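Local coordinates for protein AmbC (Sorangium cellulosum, PDB 5O15) that probably dehydrates a polyketide intermediate and then closes it into an oxygen heterocycle during ambruticin biosynthesis, as a bifunctional dehydratase-cyclase domain, at residues T62-L67 against A130-V135; V101-L106 against G110-A115. All coordinates share one frame; numbering follows the deposited sequence.

Interaction 1. Residues T62-L67 against A130-V135; sequences TAFVEL and AHARGV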
loop_
_atom_site.group_PDB
_atom_site.type_symbol
_atom_site.label_atom_id
_atom_site.label_comp_id
_atom_site.label_asym_id
_atom_site.label_seq_id
_atom_site.Cartn_x
_atom_site.Cartn_y
_atom_site.Cartn_z
ATOM N N THR A 62 -1.485 -2.005 -1.223
ATOM C CA THR A 62 -0.351 -1.098 -1.369
ATOM C C THR A 62 0.389 -1.300 -2.681
ATOM O O THR A 62 1.109 -0.394 -3.114
ATOM C CB THR A 62 0.630 -1.273 -0.214
ATOM O OG1 THR A 62 1.007 -2.646 -0.172
ATOM C CG2 THR A 62 0.033 -0.853 1.122
ATOM N N ALA A 63 0.223 -2.449 -3.330
ATOM C CA ALA A 63 0.794 -2.608 -4.660
ATOM C C ALA A 63 0.069 -1.746 -5.699
ATOM O O ALA A 63 0.698 -1.266 -6.651
ATOM C CB ALA A 63 0.737 -4.054 -5.110
ATOM N N PHE A 64 -1.237 -1.504 -5.525
ATOM C CA PHE A 64 -1.948 -0.594 -6.424
ATOM C C PHE A 64 -1.480 0.827 -6.192
ATOM O O PHE A 64 -1.348 1.595 -7.139
ATOM C CB PHE A 64 -3.462 -0.711 -6.233
ATOM C CG PHE A 64 -4.001 -2.072 -6.452
ATOM C CD1 PHE A 64 -3.695 -2.809 -7.578
ATOM C CD2 PHE A 64 -4.807 -2.649 -5.489
ATOM C CE1 PHE A 64 -4.237 -4.103 -7.735
ATOM C CE2 PHE A 64 -5.344 -3.899 -5.650
ATOM C CZ PHE A 64 -5.018 -4.644 -6.723
ATOM N N VAL A 65 -1.173 1.180 -4.938
ATOM C CA VAL A 65 -0.582 2.477 -4.655
ATOM C C VAL A 65 0.755 2.628 -5.364
ATOM O O VAL A 65 1.036 3.658 -5.987
ATOM C CB VAL A 65 -0.489 2.708 -3.142
ATOM C CG1 VAL A 65 0.197 4.008 -2.846
ATOM C CG2 VAL A 65 -1.873 2.669 -2.497
ATOM N N GLU A 66 1.612 1.609 -5.260
ATOM C CA GLU A 66 2.906 1.623 -5.927
ATOM C C GLU A 66 2.744 1.793 -7.436
ATOM O O GLU A 66 3.478 2.569 -8.058
ATOM C CB GLU A 66 3.668 0.334 -5.585
ATOM C CG GLU A 66 4.854 0.025 -6.473
ATOM C CD GLU A 66 6.020 1.007 -6.366
ATOM O OE1 GLU A 66 5.957 1.987 -5.597
ATOM O OE2 GLU A 66 7.002 0.815 -7.122
ATOM N N LEU A 67 1.807 1.061 -8.040
ATOM C CA LEU A 67 1.615 1.190 -9.478
ATOM C C LEU A 67 1.130 2.588 -9.844
ATOM O O LEU A 67 1.569 3.157 -10.851
ATOM C CB LEU A 67 0.656 0.096 -9.969
ATOM C CG LEU A 67 1.272 -1.319 -9.952
ATOM C CD1 LEU A 67 0.206 -2.374 -10.093
ATOM C CD2 LEU A 67 2.342 -1.446 -11.022
ATOM N N ALA A 130 -10.600 -4.454 -13.699
ATOM C CA ALA A 130 -10.203 -3.209 -13.052
ATOM C C ALA A 130 -10.022 -3.454 -11.559
ATOM O O ALA A 130 -10.899 -4.015 -10.900
ATOM C CB ALA A 130 -11.281 -2.156 -13.236
ATOM N N HIS A 131 -8.877 -3.061 -11.025
ATOM C CA HIS A 131 -8.639 -3.190 -9.604
ATOM C C HIS A 131 -8.711 -1.879 -8.856
ATOM O O HIS A 131 -9.132 -1.883 -7.694
ATOM C CB HIS A 131 -7.275 -3.843 -9.366
ATOM C CG HIS A 131 -7.170 -5.202 -9.959
ATOM N ND1 HIS A 131 -7.894 -6.267 -9.482
ATOM C CD2 HIS A 131 -6.493 -5.661 -11.039
ATOM C CE1 HIS A 131 -7.657 -7.332 -10.233
ATOM N NE2 HIS A 131 -6.799 -6.993 -11.179
ATOM N N ALA A 132 -8.328 -0.764 -9.485
ATOM C CA ALA A 132 -8.183 0.495 -8.778
ATOM C C ALA A 132 -8.379 1.605 -9.794
ATOM O O ALA A 132 -8.083 1.447 -10.975
ATOM C CB ALA A 132 -6.812 0.657 -8.107
ATOM N N ARG A 133 -8.896 2.725 -9.319
ATOM C CA ARG A 133 -9.066 3.919 -10.113
ATOM C C ARG A 133 -8.765 5.116 -9.262
ATOM O O ARG A 133 -8.825 5.051 -8.046
ATOM C CB ARG A 133 -10.530 4.063 -10.574
ATOM C CG ARG A 133 -11.013 2.990 -11.480
ATOM C CD ARG A 133 -12.449 3.229 -11.966
ATOM N NE ARG A 133 -12.808 2.146 -12.886
ATOM C CZ ARG A 133 -12.442 2.116 -14.166
ATOM N NH1 ARG A 133 -11.760 3.132 -14.685
ATOM N NH2 ARG A 133 -12.790 1.089 -14.927
ATOM N N GLY A 134 -8.473 6.230 -9.893
ATOM C CA GLY A 134 -8.265 7.413 -9.104
ATOM C C GLY A 134 -7.848 8.585 -9.941
ATOM O O GLY A 134 -8.131 8.659 -11.144
ATOM N N VAL A 135 -7.154 9.514 -9.303
ATOM C CA VAL A 135 -6.726 10.752 -9.919
ATOM C C VAL A 135 -5.303 11.042 -9.462
ATOM O O VAL A 135 -4.988 10.887 -8.265
ATOM C CB VAL A 135 -7.664 11.910 -9.524
ATOM C CG1 VAL A 135 -7.190 13.214 -10.117
ATOM C CG2 VAL A 135 -9.099 11.601 -9.895
#
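Phe64, on helix 61-75, meets His131 and Ala132 of strand 129-137 in a small, buried contact that illustrates how a hotdog helix is seated on its sheet. The aromatic part comes first. The two rings lie nearly parallel, their planes 11° apart, yet they are slid so far past each other that they barely overlap, with centroids 5.5 Å apart. What the phenyl ring really touches is the root of the histidine: Phe64 CE1 comes within 3.5 Å of His131 CB, and Phe64 CZ follows at 3.6 Å from the same carbon. Phe64 CG stands anti to its own carbonyl carbon (chi1 -58°), which brings CE1 and CZ up against His131.

The apolar part is smaller. Phe64 CB faces the methyl of Ala132, CB to CB 4.1 Å. Both strand side chains point toward the helix because His131 and Ala132 together face Val116 of the adjacent strand in a classic beta bulge, and Phe64 also packs on Val116.

No hydrogen bond joins the two segments. The imidazole nitrogens are bonded outside them, ND1 to Ala87 O and NE2 to Ser118 OG of the neighbouring strand. The chemistry thus divides the histidine: both ring nitrogens are satisfied and fix its rotation, while its CB and CG offer carbon to Phe64, so across these two segments the contact rests on carbon-to-carbon packing.

Interaction 2. Residues V101-L106 against G110-A115; sequences VTVEAL and GRRGFA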
loop_
_atom_site.group_PDB
_atom_site.type_symbol
_atom_site.label_atom_id
_atom_site.label_comp_id
_atom_site.label_asym_id
_atom_site.label_seq_id
_atom_site.Cartn_x
_atom_site.Cartn_y
_atom_site.Cartn_z
ATOM N N VAL A 101 -1.796 0.043 -16.698
ATOM C CA VAL A 101 -2.207 1.275 -16.055
ATOM C C VAL A 101 -2.582 2.246 -17.157
ATOM O O VAL A 101 -1.767 2.545 -18.032
ATOM C CB VAL A 101 -1.121 1.872 -15.164
ATOM C CG1 VAL A 101 -1.677 3.065 -14.471
ATOM C CG2 VAL A 101 -0.625 0.813 -14.123
ATOM N N THR A 102 -3.815 2.718 -17.119
ATOM C CA THR A 102 -4.312 3.701 -18.082
ATOM C C THR A 102 -4.274 5.062 -17.405
ATOM O O THR A 102 -4.653 5.208 -16.240
ATOM C CB THR A 102 -5.719 3.307 -18.606
ATOM O OG1 THR A 102 -6.649 3.157 -17.557
ATOM C CG2 THR A 102 -5.694 2.016 -19.336
ATOM N N VAL A 103 -3.819 6.084 -18.143
ATOM C CA VAL A 103 -3.774 7.438 -17.628
ATOM C C VAL A 103 -4.471 8.335 -18.636
ATOM O O VAL A 103 -4.134 8.309 -19.835
ATOM C CB VAL A 103 -2.335 7.921 -17.360
ATOM C CG1 VAL A 103 -2.369 9.298 -16.671
ATOM C CG2 VAL A 103 -1.566 6.932 -16.464
ATOM N N GLU A 104 -5.367 9.175 -18.145
ATOM C CA GLU A 104 -6.220 10.023 -18.957
ATOM C C GLU A 104 -5.606 11.409 -19.080
ATOM O O GLU A 104 -4.515 11.720 -18.597
ATOM C CB GLU A 104 -7.612 10.087 -18.328
ATOM C CG GLU A 104 -8.297 8.743 -18.118
ATOM C CD GLU A 104 -8.339 7.926 -19.381
ATOM O OE1 GLU A 104 -8.720 8.489 -20.419
ATOM O OE2 GLU A 104 -7.977 6.725 -19.362
ATOM N N ALA A 105 -6.336 12.264 -19.807
ATOM C CA ALA A 105 -5.830 13.595 -20.146
ATOM C C ALA A 105 -5.704 14.521 -18.936
ATOM O O ALA A 105 -6.488 14.463 -17.994
ATOM C CB ALA A 105 -6.759 14.263 -21.163
ATOM N N LEU A 106 -4.714 15.403 -19.006
ATOM C CA LEU A 106 -4.533 16.438 -17.998
ATOM C C LEU A 106 -5.653 17.450 -18.104
ATOM O O LEU A 106 -5.866 18.036 -19.174
ATOM C CB LEU A 106 -3.195 17.130 -18.234
ATOM C CG LEU A 106 -2.763 18.087 -17.128
ATOM C CD1 LEU A 106 -2.298 17.340 -15.868
ATOM C CD2 LEU A 106 -1.660 18.989 -17.619
ATOM N N GLY A 110 -4.988 20.492 -13.500
ATOM C CA GLY A 110 -3.711 19.826 -13.368
ATOM C C GLY A 110 -3.806 18.403 -12.853
ATOM O O GLY A 110 -2.863 17.913 -12.213
ATOM N N ARG A 111 -4.911 17.709 -13.135
ATOM C CA ARG A 111 -5.138 16.362 -12.627
ATOM C C ARG A 111 -5.417 15.417 -13.775
ATOM O O ARG A 111 -5.919 15.856 -14.838
ATOM C CB ARG A 111 -6.314 16.378 -11.678
ATOM C CG ARG A 111 -6.008 17.210 -10.461
ATOM C CD ARG A 111 -7.266 17.748 -9.776
ATOM N NE ARG A 111 -8.025 16.697 -9.111
ATOM C CZ ARG A 111 -7.714 16.190 -7.919
ATOM N NH1 ARG A 111 -6.630 16.610 -7.284
ATOM N NH2 ARG A 111 -8.471 15.251 -7.359
ATOM N N ARG A 112 -5.081 14.144 -13.602
ATOM C CA ARG A 112 -5.314 13.091 -14.584
ATOM C C ARG A 112 -6.010 11.906 -13.939
ATOM O O ARG A 112 -5.520 11.375 -12.915
ATOM C CB ARG A 112 -4.037 12.563 -15.222
ATOM C CG ARG A 112 -3.236 13.553 -16.059
ATOM C CD ARG A 112 -2.004 12.902 -16.582
ATOM N NE ARG A 112 -1.150 13.739 -17.395
ATOM C CZ ARG A 112 -1.212 13.801 -18.717
ATOM N NH1 ARG A 112 -2.106 13.072 -19.372
ATOM N NH2 ARG A 112 -0.370 14.584 -19.382
ATOM N N GLY A 113 -7.096 11.418 -14.515
ATOM C CA GLY A 113 -7.631 10.145 -14.060
ATOM C C GLY A 113 -6.721 8.994 -14.433
ATOM O O GLY A 113 -5.901 9.066 -15.340
ATOM N N PHE A 114 -6.831 7.895 -13.675
ATOM C CA PHE A 114 -6.081 6.695 -14.006
ATOM C C PHE A 114 -6.874 5.472 -13.570
ATOM O O PHE A 114 -7.786 5.569 -12.754
ATOM C CB PHE A 114 -4.681 6.686 -13.359
ATOM C CG PHE A 114 -4.715 6.422 -11.887
ATOM C CD1 PHE A 114 -4.847 7.442 -10.981
ATOM C CD2 PHE A 114 -4.651 5.114 -11.424
ATOM C CE1 PHE A 114 -4.908 7.186 -9.628
ATOM C CE2 PHE A 114 -4.692 4.834 -10.023
ATOM C CZ PHE A 114 -4.845 5.864 -9.171
ATOM N N ALA A 115 -6.482 4.318 -14.075
ATOM C CA ALA A 115 -7.028 3.040 -13.625
ATOM C C ALA A 115 -5.928 1.988 -13.694
ATOM O O ALA A 115 -5.003 2.110 -14.493
ATOM C CB ALA A 115 -8.245 2.581 -14.431
#
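The beta hairpin of strands 96-103 and 112-120 shows how backbone pairing near a turn can pass into side-chain bonding. Thr102 and Ala115 form an antiparallel hydrogen-bonded pair: Thr102 N reaches Ala115 O at 2.9 Å, and Ala115 N returns to Thr102 O at 3.0 Å. Next comes the non-hydrogen-bonded pair Val103 and Phe114, followed by a nearly straight bond from Glu104 N to Gly113 O (2.9 Å, 168° at the hydrogen).

Beyond Glu104, Arg112 takes over. Its chain runs extended from CG to NE and crosses Val103 at about a right angle, Val103 CG1 lying 3.6 Å from Arg112 CD. Arg112 NH1 then donates to Glu104 O at 2.9 Å, with the oxygen at the edge of the guanidinium, near its plane. Leu106 N sits over one face, and Leu106 CB packs on Arg112 CZ at 3.9 Å. Asp32 ties this end down, forming a salt bridge with Arg112 NH1 and accepting from Leu106 N. A leucine in place of Arg112 would probably leave Glu104 O without this donor and Asp32 without its cationic mate.

Nearer the turn, Leu106 CD1 rests on Gly110 C at 3.5 Å, and Gly110 adopts a positive phi of 78°, a backbone shape that by itself favours glycine. Regular antiparallel pairing that frays into an arginine-braced loop makes this the end of a sheet hairpin in the double hotdog fold.

Strand 112-120 connects the two contacts: it pairs with strand 96-103 in interaction 2 and, on its other edge, with strand 129-137, which supplies half of interaction 1. Gly134 O and Phe114 N, 2.9 Å apart, probably share a hydrogen bond, and the centres of the contacts lie about 12 Å apart. Along the chain, interaction 2 is nested inside the loop that interaction 1 closes. Interaction 1 is core, fully buried, and joins helix to sheet through carbon alone. Interaction 2 is partly buried, runs out to exposed residues 104-106 beside the turn, and depends on backbone hydrogen bonds and a charged side chain. Helix 61-75 serves both, since Val103, Arg112 and Phe114 also pack on it.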